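Local atomic coordinates of protein adenylyltransferase VopS (PDB entry 3LET), a protein that transfers AMP from ATP to a specific threonine of host Rho GTPases, blocking their downstream signalling and so inhibiting actin assembly in infected cells. Residues Asn167-Ala179 against Arg286-Phe299. Numbering follows the deposited sequence.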
loop_
_atom_site.group_PDB
_atom_site.type_symbol
_atom_site.label_atom_id
_atom_site.label_comp_id
_atom_site.label_asym_id
_atom_site.label_seq_id
_atom_site.Cartn_x
_atom_site.Cartn_y
_atom_site.Cartn_z
ATOM N N ASN A 167 -24.070 11.203 -23.512
ATOM C CA ASN A 167 -22.801 11.908 -23.294
ATOM C C ASN A 167 -21.867 10.996 -22.457
ATOM O O ASN A 167 -22.320 10.318 -21.533
ATOM C CB ASN A 167 -23.117 13.280 -22.650
ATOM C CG ASN A 167 -22.022 13.813 -21.723
ATOM O OD1 ASN A 167 -21.755 13.240 -20.683
ATOM N ND2 ASN A 167 -21.446 14.975 -22.067
ATOM N N ASN A 168 -20.579 10.940 -22.797
ATOM C CA ASN A 168 -19.713 9.926 -22.211
ATOM C C ASN A 168 -19.484 10.159 -20.729
ATOM O O ASN A 168 -19.374 9.202 -19.963
ATOM C CB ASN A 168 -18.374 9.863 -22.942
ATOM C CG ASN A 168 -18.453 9.009 -24.192
ATOM O OD1 ASN A 168 -19.295 8.118 -24.290
ATOM N ND2 ASN A 168 -17.588 9.273 -25.148
ATOM N N VAL A 169 -19.434 11.423 -20.321
ATOM C CA VAL A 169 -19.227 11.725 -18.903
ATOM C C VAL A 169 -20.423 11.251 -18.093
ATOM O O VAL A 169 -20.263 10.678 -17.013
ATOM C CB VAL A 169 -19.012 13.246 -18.663
ATOM C CG1 VAL A 169 -18.935 13.546 -17.183
ATOM C CG2 VAL A 169 -17.745 13.704 -19.355
ATOM N N GLU A 170 -21.634 11.443 -18.609
ATOM C CA GLU A 170 -22.798 10.958 -17.865
ATOM C C GLU A 170 -22.916 9.433 -17.876
ATOM O O GLU A 170 -23.322 8.821 -16.858
ATOM C CB GLU A 170 -24.087 11.644 -18.375
ATOM C CG GLU A 170 -24.121 13.125 -18.022
ATOM C CD GLU A 170 -25.340 13.819 -18.620
ATOM O OE1 GLU A 170 -26.449 13.647 -18.084
ATOM O OE2 GLU A 170 -25.185 14.521 -19.634
ATOM N N ARG A 171 -22.521 8.804 -18.987
ATOM C CA ARG A 171 -22.512 7.348 -19.061
ATOM C C ARG A 171 -21.510 6.765 -18.053
ATOM O O ARG A 171 -21.794 5.782 -17.366
ATOM C CB ARG A 171 -22.126 6.867 -20.476
ATOM C CG ARG A 171 -23.218 7.195 -21.527
ATOM C CD ARG A 171 -22.829 6.723 -22.928
ATOM N NE ARG A 171 -22.573 5.288 -22.935
ATOM C CZ ARG A 171 -21.393 4.727 -23.184
ATOM N NH1 ARG A 171 -20.327 5.466 -23.496
ATOM N NH2 ARG A 171 -21.300 3.402 -23.164
ATOM N N ALA A 172 -20.333 7.371 -17.976
ATOM C CA ALA A 172 -19.302 6.877 -17.050
ATOM C C ALA A 172 -19.785 7.060 -15.619
ATOM O O ALA A 172 -19.646 6.158 -14.805
ATOM C CB ALA A 172 -18.006 7.613 -17.274
ATOM N N ALA A 173 -20.361 8.220 -15.308
ATOM C CA ALA A 173 -20.929 8.444 -13.968
ATOM C C ALA A 173 -21.967 7.387 -13.613
ATOM O O ALA A 173 -21.915 6.802 -12.541
ATOM C CB ALA A 173 -21.532 9.845 -13.838
ATOM N N ALA A 174 -22.894 7.103 -14.523
ATOM C CA ALA A 174 -23.901 6.069 -14.286
ATOM C C ALA A 174 -23.311 4.702 -14.000
ATOM O O ALA A 174 -23.839 3.944 -13.175
ATOM C CB ALA A 174 -24.853 5.957 -15.512
ATOM N N TRP A 175 -22.232 4.384 -14.708
ATOM C CA TRP A 175 -21.569 3.092 -14.572
ATOM C C TRP A 175 -20.960 3.003 -13.186
ATOM O O TRP A 175 -21.150 2.012 -12.489
ATOM C CB TRP A 175 -20.488 2.941 -15.629
ATOM C CG TRP A 175 -19.655 1.693 -15.452
ATOM C CD1 TRP A 175 -20.057 0.374 -15.598
ATOM C CD2 TRP A 175 -18.270 1.660 -15.151
ATOM N NE1 TRP A 175 -18.981 -0.467 -15.379
ATOM C CE2 TRP A 175 -17.879 0.299 -15.113
ATOM C CE3 TRP A 175 -17.307 2.654 -14.922
ATOM C CZ2 TRP A 175 -16.573 -0.079 -14.821
ATOM C CZ3 TRP A 175 -16.012 2.265 -14.644
ATOM C CH2 TRP A 175 -15.667 0.918 -14.588
ATOM N N ILE A 176 -20.240 4.041 -12.790
ATOM C CA ILE A 176 -19.608 4.034 -11.461
ATOM C C ILE A 176 -20.691 3.956 -10.368
ATOM O O ILE A 176 -20.599 3.166 -9.432
ATOM C CB ILE A 176 -18.732 5.294 -11.254
ATOM C CG1 ILE A 176 -17.628 5.373 -12.319
ATOM C CG2 ILE A 176 -18.080 5.262 -9.849
ATOM C CD1 ILE A 176 -16.933 6.742 -12.381
ATOM N N ILE A 177 -21.714 4.796 -10.499
ATOM C CA ILE A 177 -22.769 4.901 -9.503
ATOM C C ILE A 177 -23.447 3.558 -9.339
ATOM O O ILE A 177 -23.704 3.124 -8.219
ATOM C CB ILE A 177 -23.807 5.986 -9.902
ATOM C CG1 ILE A 177 -23.207 7.376 -9.669
ATOM C CG2 ILE A 177 -25.127 5.836 -9.091
ATOM C CD1 ILE A 177 -23.968 8.551 -10.392
ATOM N N ASN A 178 -23.704 2.876 -10.457
ATOM C CA ASN A 178 -24.383 1.586 -10.423
ATOM C C ASN A 178 -23.540 0.487 -9.795
ATOM O O ASN A 178 -24.040 -0.341 -9.015
ATOM C CB ASN A 178 -24.757 1.155 -11.834
ATOM C CG ASN A 178 -25.539 -0.135 -11.848
ATOM O OD1 ASN A 178 -26.705 -0.168 -11.469
ATOM N ND2 ASN A 178 -24.893 -1.207 -12.269
ATOM N N ALA A 179 -22.252 0.505 -10.101
ATOM C CA ALA A 179 -21.337 -0.491 -9.564
ATOM C C ALA A 179 -21.160 -0.353 -8.042
ATOM O O ALA A 179 -20.914 -1.352 -7.350
ATOM C CB ALA A 179 -19.988 -0.411 -10.288
ATOM N N ARG A 286 -12.664 2.057 -10.423
ATOM C CA ARG A 286 -13.650 2.468 -11.448
ATOM C C ARG A 286 -13.582 3.950 -11.761
ATOM O O ARG A 286 -13.705 4.346 -12.908
ATOM C CB ARG A 286 -15.060 2.091 -10.991
ATOM C CG ARG A 286 -15.205 0.587 -10.867
ATOM C CD ARG A 286 -16.660 0.104 -10.880
ATOM N NE ARG A 286 -16.666 -1.361 -10.742
ATOM C CZ ARG A 286 -16.624 -1.983 -9.577
ATOM N NH1 ARG A 286 -16.635 -1.273 -8.455
ATOM N NH2 ARG A 286 -16.582 -3.308 -9.524
ATOM N N MET A 287 -13.380 4.785 -10.746
ATOM C CA MET A 287 -13.249 6.214 -11.016
ATOM C C MET A 287 -11.995 6.460 -11.866
ATOM O O MET A 287 -12.039 7.237 -12.827
ATOM C CB MET A 287 -13.220 7.001 -9.697
ATOM C CG MET A 287 -12.862 8.478 -9.834
ATOM S SD MET A 287 -14.217 9.407 -10.627
ATOM C CE MET A 287 -15.375 9.537 -9.243
ATOM N N LEU A 288 -10.853 5.830 -11.545
ATOM C CA LEU A 288 -9.652 6.074 -12.390
ATOM C C LEU A 288 -9.814 5.533 -13.818
ATOM O O LEU A 288 -9.320 6.130 -14.773
ATOM C CB LEU A 288 -8.358 5.494 -11.781
ATOM C CG LEU A 288 -7.979 6.143 -10.442
ATOM C CD1 LEU A 288 -6.670 5.526 -9.951
ATOM C CD2 LEU A 288 -7.813 7.637 -10.549
ATOM N N TYR A 289 -10.495 4.404 -13.962
ATOM C CA TYR A 289 -10.747 3.843 -15.290
ATOM C C TYR A 289 -11.548 4.864 -16.097
ATOM O O TYR A 289 -11.191 5.164 -17.247
ATOM C CB TYR A 289 -11.554 2.542 -15.174
ATOM C CG TYR A 289 -11.990 1.990 -16.532
ATOM C CD1 TYR A 289 -11.084 1.290 -17.341
ATOM C CD2 TYR A 289 -13.300 2.166 -16.987
ATOM C CE1 TYR A 289 -11.465 0.765 -18.576
ATOM C CE2 TYR A 289 -13.703 1.648 -18.256
ATOM C CZ TYR A 289 -12.784 0.955 -19.025
ATOM O OH TYR A 289 -13.180 0.469 -20.263
ATOM N N ALA A 290 -12.637 5.370 -15.502
ATOM C CA ALA A 290 -13.509 6.341 -16.181
ATOM C C ALA A 290 -12.767 7.621 -16.521
ATOM O O ALA A 290 -12.929 8.157 -17.604
ATOM C CB ALA A 290 -14.738 6.676 -15.336
ATOM N N ILE A 291 -11.976 8.150 -15.599
ATOM C CA ILE A 291 -11.252 9.375 -15.903
ATOM C C ILE A 291 -10.298 9.135 -17.064
ATOM O O ILE A 291 -10.214 9.957 -17.979
ATOM C CB ILE A 291 -10.454 9.869 -14.697
ATOM C CG1 ILE A 291 -11.409 10.274 -13.562
ATOM C CG2 ILE A 291 -9.543 11.042 -15.085
ATOM C CD1 ILE A 291 -10.657 10.416 -12.199
ATOM N N ALA A 292 -9.566 8.024 -17.026
ATOM C CA ALA A 292 -8.628 7.714 -18.120
ATOM C C ALA A 292 -9.389 7.620 -19.447
ATOM O O ALA A 292 -8.955 8.140 -20.477
ATOM C CB ALA A 292 -7.855 6.401 -17.850
ATOM N N GLU A 293 -10.544 6.978 -19.411
ATOM C CA GLU A 293 -11.337 6.812 -20.633
ATOM C C GLU A 293 -11.775 8.164 -21.174
ATOM O O GLU A 293 -11.735 8.411 -22.394
ATOM C CB GLU A 293 -12.584 5.985 -20.357
ATOM C CG GLU A 293 -12.324 4.509 -20.166
ATOM C CD GLU A 293 -12.009 3.835 -21.489
ATOM O OE1 GLU A 293 -12.951 3.581 -22.273
ATOM O OE2 GLU A 293 -10.823 3.575 -21.745
ATOM N N LEU A 294 -12.233 9.029 -20.274
ATOM C CA LEU A 294 -12.818 10.304 -20.702
ATOM C C LEU A 294 -11.715 11.179 -21.272
ATOM O O LEU A 294 -11.912 11.858 -22.279
ATOM C CB LEU A 294 -13.546 11.002 -19.551
ATOM C CG LEU A 294 -14.808 10.291 -19.065
ATOM C CD1 LEU A 294 -15.402 11.021 -17.886
ATOM C CD2 LEU A 294 -15.869 10.152 -20.190
ATOM N N ARG A 295 -10.526 11.123 -20.672
ATOM C CA ARG A 295 -9.411 11.907 -21.182
ATOM C C ARG A 295 -8.980 11.406 -22.549
ATOM O O ARG A 295 -8.280 12.121 -23.286
ATOM C CB ARG A 295 -8.239 11.872 -20.196
ATOM C CG ARG A 295 -8.561 12.632 -18.916
ATOM C CD ARG A 295 -7.384 12.615 -17.954
ATOM N NE ARG A 295 -7.622 13.452 -16.780
ATOM C CZ ARG A 295 -6.712 13.629 -15.832
ATOM N NH1 ARG A 295 -5.537 13.002 -15.936
ATOM N NH2 ARG A 295 -6.979 14.405 -14.787
ATOM N N ASN A 296 -9.376 10.180 -22.887
ATOM C CA ASN A 296 -9.125 9.649 -24.227
ATOM C C ASN A 296 -10.373 9.737 -25.119
ATOM O O ASN A 296 -10.493 8.997 -26.098
ATOM C CB ASN A 296 -8.632 8.198 -24.168
ATOM C CG ASN A 296 -7.882 7.781 -25.436
ATOM O OD1 ASN A 296 -7.059 8.531 -25.954
ATOM N ND2 ASN A 296 -8.158 6.585 -25.925
ATOM N N ASP A 297 -11.293 10.629 -24.764
ATOM C CA ASP A 297 -12.523 10.888 -25.552
ATOM C C ASP A 297 -13.334 9.621 -25.823
ATOM O O ASP A 297 -13.793 9.352 -26.950
ATOM C CB ASP A 297 -12.165 11.591 -26.883
ATOM C CG ASP A 297 -13.390 12.161 -27.602
ATOM O OD1 ASP A 297 -14.378 12.507 -26.916
ATOM O OD2 ASP A 297 -13.364 12.275 -28.855
ATOM N N SER A 298 -13.541 8.823 -24.793
ATOM C CA SER A 298 -14.278 7.579 -24.982
ATOM C C SER A 298 -14.872 7.154 -23.663
ATOM O O SER A 298 -14.516 7.687 -22.625
ATOM C CB SER A 298 -13.344 6.481 -25.491
ATOM O OG SER A 298 -12.437 6.075 -24.472
ATOM N N PHE A 299 -15.801 6.215 -23.699
ATOM C CA PHE A 299 -16.130 5.488 -22.483
ATOM C C PHE A 299 -16.725 4.136 -22.825
ATOM O O PHE A 299 -17.804 4.046 -23.385
ATOM C CB PHE A 299 -17.068 6.234 -21.533
ATOM C CG PHE A 299 -17.434 5.397 -20.346
ATOM C CD1 PHE A 299 -16.446 5.000 -19.446
ATOM C CD2 PHE A 299 -18.709 4.891 -20.193
ATOM C CE1 PHE A 299 -16.738 4.183 -18.408
ATOM C CE2 PHE A 299 -19.008 4.057 -19.145
ATOM C CZ PHE A 299 -18.021 3.709 -18.234
HETATM O O HOH W 1 -15.998 11.729 -24.742
HETATM O O HOH W 2 -19.725 1.850 -25.036
#
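Phe-299 lays its ring over the backbone of Ala-172, where helix 168-179 runs antiparallel to helix 286-295 (170°), their axes approaching to 10.0 Å. The ring arrives from the chain beyond the second helix, which a Schellman motif closes with Asp-297, at positive phi, as its C-prime residue. With CG anti to the backbone N (chi1 176°), the side chain reaches across to the first helix. CB lies near Asn-168 OD1 and Arg-171 NH1; CG and CD1 rest on the methyl of Ala-172; CD2 meets Arg-171 NH1; CE2 lies nearest Ala-172 CA, which stands over the ring face in a CH-pi contact, 3.6 Å from the centroid of the Phe-299 ring; CZ ends 3.5 Å from Trp-175 CE3. Alanine suits this place because its small side chain lets a flat ring settle on the helix backbone, and Ala-172 CB also meets Ala-290 CB at 3.9 Å. Arg-171, bent at chi3, brings NH1 to Phe-299 O (2.9 Å, 160° at the hydrogen), while the same nitrogen donates to Asn-168 OD1; NH2 of Arg-171 forms a salt bridge with Glu-157. In an aromatic cluster, Trp-175 meets both Tyr-289 and Phe-299 obliquely, and Arg-286 CD sits over one face of the indole. The extended aliphatic chain of Arg-286 suits the indole and Ala-179, while its charged end forms a salt bridge with Glu-307; this arginine probably binds ATP in the Fic domain. In this strandless fold, Val-169 and Ala-173 pack on helix 184-199, whereas Met-287 and Leu-288 face helix 207-217 and Leu-288 also reaches helix 260-274.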